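PDB 2QJ8: Mlr6093 protein from Mesorhizobium loti, which probably acts as a zinc-dependent hydrolase of the succinylglutamate desuccinylase/aspartoacylase family, cleaving ester bonds or non-peptide carbon-nitrogen bonds in linear amides. Local coordinates for residues 70-75 with 79-84; 151-156 with 169-174. All coordinates share one frame; numbering follows the deposited sequence. Where two conformers were deposited one is given.

Overall arrangement
Two helix-on-strand contacts show how an alpha/beta catalytic domain repeats one packing scheme along its chain. After strand 47-52 the chain runs through helix 60-75, turns within three residues and enters strand 79-84; interaction 1 closes that short turn. Further on, strand 152-155 leads into helix 161-172, and interaction 2 folds the end of this helix back over the strand before strand 178-182 begins. The contacts follow one another in series, neither nested nor crossed. The centres of interactions 1 and 2 lie about 21 Å apart; their nearest atoms are about 11 Å apart, without touching. Each ties a helix to the strand framework within the family's catalytic domain.

Interaction 1: residues 70-75 with 79-84; sequences KWLPEA and GRIIIV
Leu72 near the end of helix 60-75 reaches across to Ile81 and Ile83 of strand 79-84, joining the helix of a beta-alpha-beta unit to its second strand. That strand runs parallel to strand 47-52, where the unit begins, and only three residues separate helix and strand segments. The contact illustrates how a branched residue in a helix's last turn adds to its packing on the neighbouring strand. From the backbone of Leu72, CB points toward the strand but stays clear of it. CG lies anti to the carbonyl carbon (chi1 -71°), which carries both methyl groups forward to the strand. Leu72 CD2 is the more narrowly engaged, meeting CD1 of Ile81 at 3.9 Å. Leu72 CD1 enters between the two isoleucines: it comes 3.9 Å from Ile81 CG2 and a similar 3.9 Å from Ile81 CD1, so both branches of that residue receive it. The side chains of Leu72 and Ile81 are set at about a right angle, whereas Leu72 and Ile83 meet more slantwise. No hydrogen bond crosses the interface, and all three residues are buried, so methyl packing carries the contact.

Ile82, between the two isoleucines, points away from the helix and packs on Leu49 and Val37. Ile83 also touches Ala65, Leu68 and Val69 of the same helix, extending the seat toward earlier turns. Beyond Leu72 the helix is kinked: Pro73 has no N-H to give, though its carbonyl oxygen accepts a bond from Arg42 NH2. Ala75 N restores the helical pattern, bonding to Trp71 O at 3.1 Å. At the tip of Leu72, the methyl CD1 completes the seat against the terminal methyl CD1 of Ile83, 3.7 Å away.

Interaction 2: residues 151-156 with 169-174; sequences PSIISH and SISKAF
Ile153 lays its terminal methyl over one face of the Phe174 ring, a CH-pi contact between strand 152-155 and the chain just after helix 161-172. Ile153 CD1 sits 3.8 Å from the Phe174 ring centroid and 20° off the ring normal, displaced toward the rim that carries CG. The two side chains cross at about a right angle, so the isoleucine meets the ring end-on. With CG1 beside the backbone N (chi1 -75°), the long branch extends toward the phenylalanine while CG2 turns to Ser171. Ile153 CD1 also comes within 3.4 Å of Ser171 O, which accepts a backbone bond from Phe174 N. The short branch packs against the serine side chain, Ile153 CG2 lying 3.5 Å from Ser171 OG. At the rim of the phenylalanine, Ile170 O lies in the plane of the ring.

Beside this apolar patch runs a small polar bridge. Ser155 OG and Ser171 OG are 4.2 Å apart, too far for direct bonding, and a water molecule spans them. The water oxygen lies 2.8 Å from Ser155 OG and donates a hydrogen to Ser171 OG at 2.9 Å. Ser171 OG is also hydrogen-bonded to Thr167 O, one turn back, which ties the bridging hydroxyl to the backbone of its own helix. Buried hydroxyl groups on both elements are thus linked through one water, while both branches of Ile153 supply the close packing against Ser171 and the Phe174 ring.

Following the helix, the chain turns into strand 178-182, whose Val178 and Leu180 share backbone hydrogen bonds with Ile153. The strands run parallel, and the helix joining them packs back on the first: the arrangement of a beta-alpha-beta unit, here within the aspartoacylase-type catalytic domain.

Interaction 1: residues 70-75 with 79-84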
loop_
_atom_site.group_PDB
_atom_site.type_symbol
_atom_site.label_atom_id
_atom_site.label_comp_id
_atom_site.label_asym_id
_atom_site.label_seq_id
_atom_site.Cartn_x
_atom_site.Cartn_y
_atom_site.Cartn_z
ATOM N N LYS A 70 -8.025 22.519 -9.839
ATOM C CA LYS A 70 -9.082 22.692 -10.837
ATOM C C LYS A 70 -10.407 23.292 -10.324
ATOM O O LYS A 70 -11.152 23.897 -11.107
ATOM C CB LYS A 70 -9.357 21.350 -11.536
ATOM C CG LYS A 70 -8.248 20.923 -12.486
ATOM C CD LYS A 70 -8.556 19.610 -13.169
ATOM N N TRP A 71 -10.696 23.123 -9.029
ATOM C CA TRP A 71 -11.960 23.548 -8.413
ATOM C C TRP A 71 -11.939 24.951 -7.849
ATOM O O TRP A 71 -12.937 25.653 -7.941
ATOM C CB TRP A 71 -12.343 22.540 -7.330
ATOM C CG TRP A 71 -13.499 22.856 -6.457
ATOM C CD1 TRP A 71 -14.817 22.776 -6.777
ATOM C CD2 TRP A 71 -13.445 23.188 -5.071
ATOM N NE1 TRP A 71 -15.590 23.076 -5.684
ATOM C CE2 TRP A 71 -14.773 23.338 -4.622
ATOM C CE3 TRP A 71 -12.408 23.400 -4.173
ATOM C CZ2 TRP A 71 -15.088 23.672 -3.308
ATOM C CZ3 TRP A 71 -12.724 23.754 -2.864
ATOM C CH2 TRP A 71 -14.047 23.879 -2.450
ATOM N N LEU A 72 -10.809 25.357 -7.274
ATOM C CA LEU A 72 -10.694 26.672 -6.677
ATOM C C LEU A 72 -10.871 27.907 -7.576
ATOM O O LEU A 72 -11.302 28.937 -7.062
ATOM C CB LEU A 72 -9.392 26.793 -5.894
ATOM C CG LEU A 72 -9.349 25.981 -4.621
ATOM C CD1 LEU A 72 -7.908 26.009 -4.144
ATOM C CD2 LEU A 72 -10.355 26.486 -3.566
ATOM N N PRO A 73 -10.474 27.846 -8.872
ATOM C CA PRO A 73 -10.781 28.981 -9.739
ATOM C C PRO A 73 -12.253 29.438 -9.735
ATOM O O PRO A 73 -12.466 30.641 -9.825
ATOM C CB PRO A 73 -10.329 28.507 -11.123
ATOM C CG PRO A 73 -9.137 27.584 -10.795
ATOM C CD PRO A 73 -9.620 26.850 -9.561
ATOM N N GLU A 74 -13.228 28.518 -9.645
ATOM C CA GLU A 74 -14.654 28.877 -9.531
ATOM C C GLU A 74 -15.140 29.005 -8.064
ATOM O O GLU A 74 -15.890 29.929 -7.747
ATOM C CB GLU A 74 -15.561 27.913 -10.331
ATOM C CG GLU A 74 -15.353 27.947 -11.868
ATOM C CD GLU A 74 -15.696 29.297 -12.521
ATOM O OE1 GLU A 74 -16.903 29.654 -12.573
ATOM O OE2 GLU A 74 -14.750 29.976 -13.017
ATOM N N ALA A 75 -14.688 28.125 -7.176
ATOM C CA ALA A 75 -15.097 28.105 -5.762
ATOM C C ALA A 75 -14.437 29.092 -4.781
ATOM O O ALA A 75 -15.065 29.429 -3.782
ATOM C CB ALA A 75 -14.941 26.706 -5.212
ATOM N N GLY A 79 -9.178 35.962 -0.653
ATOM C CA GLY A 79 -7.852 35.626 -0.150
ATOM C C GLY A 79 -6.902 35.036 -1.165
ATOM O O GLY A 79 -7.081 35.217 -2.363
ATOM N N ARG A 80 -5.893 34.314 -0.669
ATOM C CA ARG A 80 -4.919 33.686 -1.518
ATOM C C ARG A 80 -4.642 32.241 -1.052
ATOM O O ARG A 80 -4.374 32.010 0.108
ATOM C CB ARG A 80 -3.608 34.496 -1.547
ATOM C CG ARG A 80 -2.614 34.018 -2.661
ATOM C CD ARG A 80 -1.230 34.608 -2.447
ATOM N NE ARG A 80 -1.193 36.016 -2.799
ATOM C CZ ARG A 80 -0.333 36.932 -2.344
ATOM N NH1 ARG A 80 0.585 36.663 -1.412
ATOM N NH2 ARG A 80 -0.446 38.176 -2.807
ATOM N N ILE A 81 -4.715 31.303 -1.997
ATOM C CA ILE A 81 -4.432 29.883 -1.770
ATOM C C ILE A 81 -3.316 29.474 -2.700
ATOM O O ILE A 81 -3.420 29.636 -3.921
ATOM C CB ILE A 81 -5.660 28.964 -1.998
ATOM C CG1 ILE A 81 -6.777 29.365 -1.046
ATOM C CG2 ILE A 81 -5.220 27.474 -1.772
ATOM C CD1 ILE A 81 -8.120 28.652 -1.263
ATOM N N ILE A 82 -2.216 29.000 -2.120
ATOM C CA ILE A 82 -1.087 28.511 -2.883
ATOM C C ILE A 82 -1.093 26.982 -2.705
ATOM O O ILE A 82 -1.349 26.498 -1.614
ATOM C CB ILE A 82 0.288 29.101 -2.365
ATOM C CG1 ILE A 82 0.303 30.644 -2.397
ATOM C CG2 ILE A 82 1.415 28.563 -3.190
ATOM C CD1 ILE A 82 1.566 31.280 -1.679
ATOM N N ILE A 83 -0.849 26.232 -3.786
ATOM C CA ILE A 83 -0.818 24.754 -3.731
ATOM C C ILE A 83 0.407 24.198 -4.427
ATOM O O ILE A 83 0.708 24.613 -5.561
ATOM C CB ILE A 83 -2.085 24.079 -4.372
ATOM C CG1 ILE A 83 -3.380 24.597 -3.736
ATOM C CG2 ILE A 83 -2.030 22.542 -4.211
ATOM C CD1 ILE A 83 -4.722 24.135 -4.422
ATOM N N VAL A 84 1.121 23.301 -3.722
ATOM C CA VAL A 84 2.288 22.571 -4.262
ATOM C C VAL A 84 1.941 21.079 -4.098
ATOM O O VAL A 84 2.144 20.499 -3.035
ATOM C CB VAL A 84 3.641 23.010 -3.629
ATOM C CG1 VAL A 84 3.564 23.105 -2.127
ATOM C CG2 VAL A 84 4.789 22.102 -4.092
#

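Interaction 2: residues 151-156 with 169-174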
loop_
_atom_site.group_PDB
_atom_site.type_symbol
_atom_site.label_atom_id
_atom_site.label_comp_id
_atom_site.label_asym_id
_atom_site.label_seq_id
_atom_site.Cartn_x
_atom_site.Cartn_y
_atom_site.Cartn_z
ATOM N N PRO A 151 -9.639 8.422 8.051
ATOM C CA PRO A 151 -9.511 9.762 7.434
ATOM C C PRO A 151 -9.681 10.739 8.585
ATOM O O PRO A 151 -10.704 10.729 9.265
ATOM C CB PRO A 151 -10.664 9.829 6.431
ATOM C CG PRO A 151 -11.133 8.404 6.276
ATOM C CD PRO A 151 -10.871 7.752 7.607
ATOM N N SER A 152 -8.652 11.547 8.810
ATOM C CA SER A 152 -8.551 12.312 10.045
ATOM C C SER A 152 -7.577 13.467 10.007
ATOM O O SER A 152 -6.938 13.710 9.007
ATOM C CB SER A 152 -8.030 11.324 11.134
ATOM O OG SER A 152 -6.794 10.731 10.766
ATOM N N ILE A 153 -7.562 14.211 11.110
ATOM C CA ILE A 153 -6.567 15.198 11.409
ATOM C C ILE A 153 -5.996 14.777 12.753
ATOM O O ILE A 153 -6.772 14.454 13.647
ATOM C CB ILE A 153 -7.170 16.611 11.517
ATOM C CG1 ILE A 153 -7.490 17.146 10.111
ATOM C CG2 ILE A 153 -6.214 17.540 12.198
ATOM C CD1 ILE A 153 -8.385 18.312 10.099
ATOM N N ILE A 154 -4.665 14.736 12.868
ATOM C CA ILE A 154 -3.976 14.448 14.127
ATOM C C ILE A 154 -3.466 15.787 14.639
ATOM O O ILE A 154 -2.728 16.473 13.932
ATOM C CB ILE A 154 -2.759 13.491 13.984
ATOM C CG1 ILE A 154 -3.195 12.133 13.431
ATOM C CG2 ILE A 154 -2.018 13.308 15.355
ATOM C CD1 ILE A 154 -2.039 11.179 13.224
ATOM N N SER A 155 -3.910 16.148 15.838
ATOM C CA SER A 155 -3.603 17.378 16.538
ATOM C C SER A 155 -2.616 17.053 17.647
ATOM O O SER A 155 -2.923 16.245 18.525
ATOM C CB SER A 155 -4.872 17.953 17.211
ATOM O OG SER A 155 -5.860 18.364 16.279
ATOM N N HIS A 156 -1.440 17.661 17.603
ATOM C CA HIS A 156 -0.424 17.470 18.624
ATOM C C HIS A 156 -0.604 18.539 19.742
ATOM O O HIS A 156 -0.630 19.738 19.434
ATOM C CB HIS A 156 0.963 17.571 17.979
ATOM C CG HIS A 156 2.073 17.176 18.893
ATOM N ND1 HIS A 156 2.401 17.896 20.022
ATOM C CD2 HIS A 156 2.937 16.138 18.845
ATOM C CE1 HIS A 156 3.418 17.317 20.628
ATOM N NE2 HIS A 156 3.766 16.253 19.930
ATOM N N SER A 169 -10.037 23.738 16.858
ATOM C CA SER A 169 -11.363 24.133 16.360
ATOM C C SER A 169 -11.459 24.105 14.834
ATOM O O SER A 169 -12.425 23.560 14.279
ATOM C CB SER A 169 -11.749 25.509 16.867
ATOM O OG SER A 169 -11.925 25.452 18.277
ATOM N N ILE A 170 -10.458 24.681 14.180
ATOM C CA ILE A 170 -10.377 24.667 12.723
ATOM C C ILE A 170 -10.358 23.212 12.201
ATOM O O ILE A 170 -11.109 22.886 11.284
ATOM C CB ILE A 170 -9.173 25.460 12.174
ATOM C CG1 ILE A 170 -9.315 26.959 12.499
ATOM C CG2 ILE A 170 -9.099 25.273 10.636
ATOM C CD1 ILE A 170 -8.091 27.844 12.107
ATOM N N SER A 171 -9.544 22.364 12.827
ATOM C CA SER A 171 -9.424 20.948 12.478
ATOM C C SER A 171 -10.748 20.184 12.595
ATOM O O SER A 171 -11.109 19.448 11.696
ATOM C CB SER A 171 -8.363 20.291 13.348
ATOM O OG SER A 171 -7.083 20.851 13.090
ATOM N N LYS A 172 -11.461 20.380 13.694
ATOM C CA LYS A 172 -12.770 19.768 13.915
ATOM C C LYS A 172 -13.823 20.194 12.887
ATOM O O LYS A 172 -14.676 19.383 12.523
ATOM C CB LYS A 172 -13.276 20.072 15.336
ATOM C CG LYS A 172 -12.526 19.308 16.434
ATOM C CD LYS A 172 -13.000 19.744 17.834
ATOM C CE LYS A 172 -12.296 18.957 18.939
ATOM N NZ LYS A 172 -12.622 19.453 20.323
ATOM N N ALA A 173 -13.739 21.455 12.435
ATOM C CA ALA A 173 -14.595 22.016 11.385
ATOM C C ALA A 173 -14.444 21.338 9.993
ATOM O O ALA A 173 -15.273 21.582 9.131
ATOM C CB ALA A 173 -14.378 23.550 11.250
ATOM N N PHE A 174 -13.406 20.517 9.781
ATOM C CA PHE A 174 -13.254 19.717 8.551
ATOM C C PHE A 174 -14.300 18.589 8.535
ATOM O O PHE A 174 -14.607 18.070 7.466
ATOM C CB PHE A 174 -11.867 19.071 8.420
ATOM C CG PHE A 174 -10.771 19.996 7.938
ATOM C CD1 PHE A 174 -10.432 21.141 8.640
ATOM C CD2 PHE A 174 -10.027 19.679 6.831
ATOM C CE1 PHE A 174 -9.405 21.955 8.226
ATOM C CE2 PHE A 174 -8.989 20.513 6.405
ATOM C CZ PHE A 174 -8.704 21.663 7.106
HETATM O O HOH W 1 -4.623 20.088 14.430
#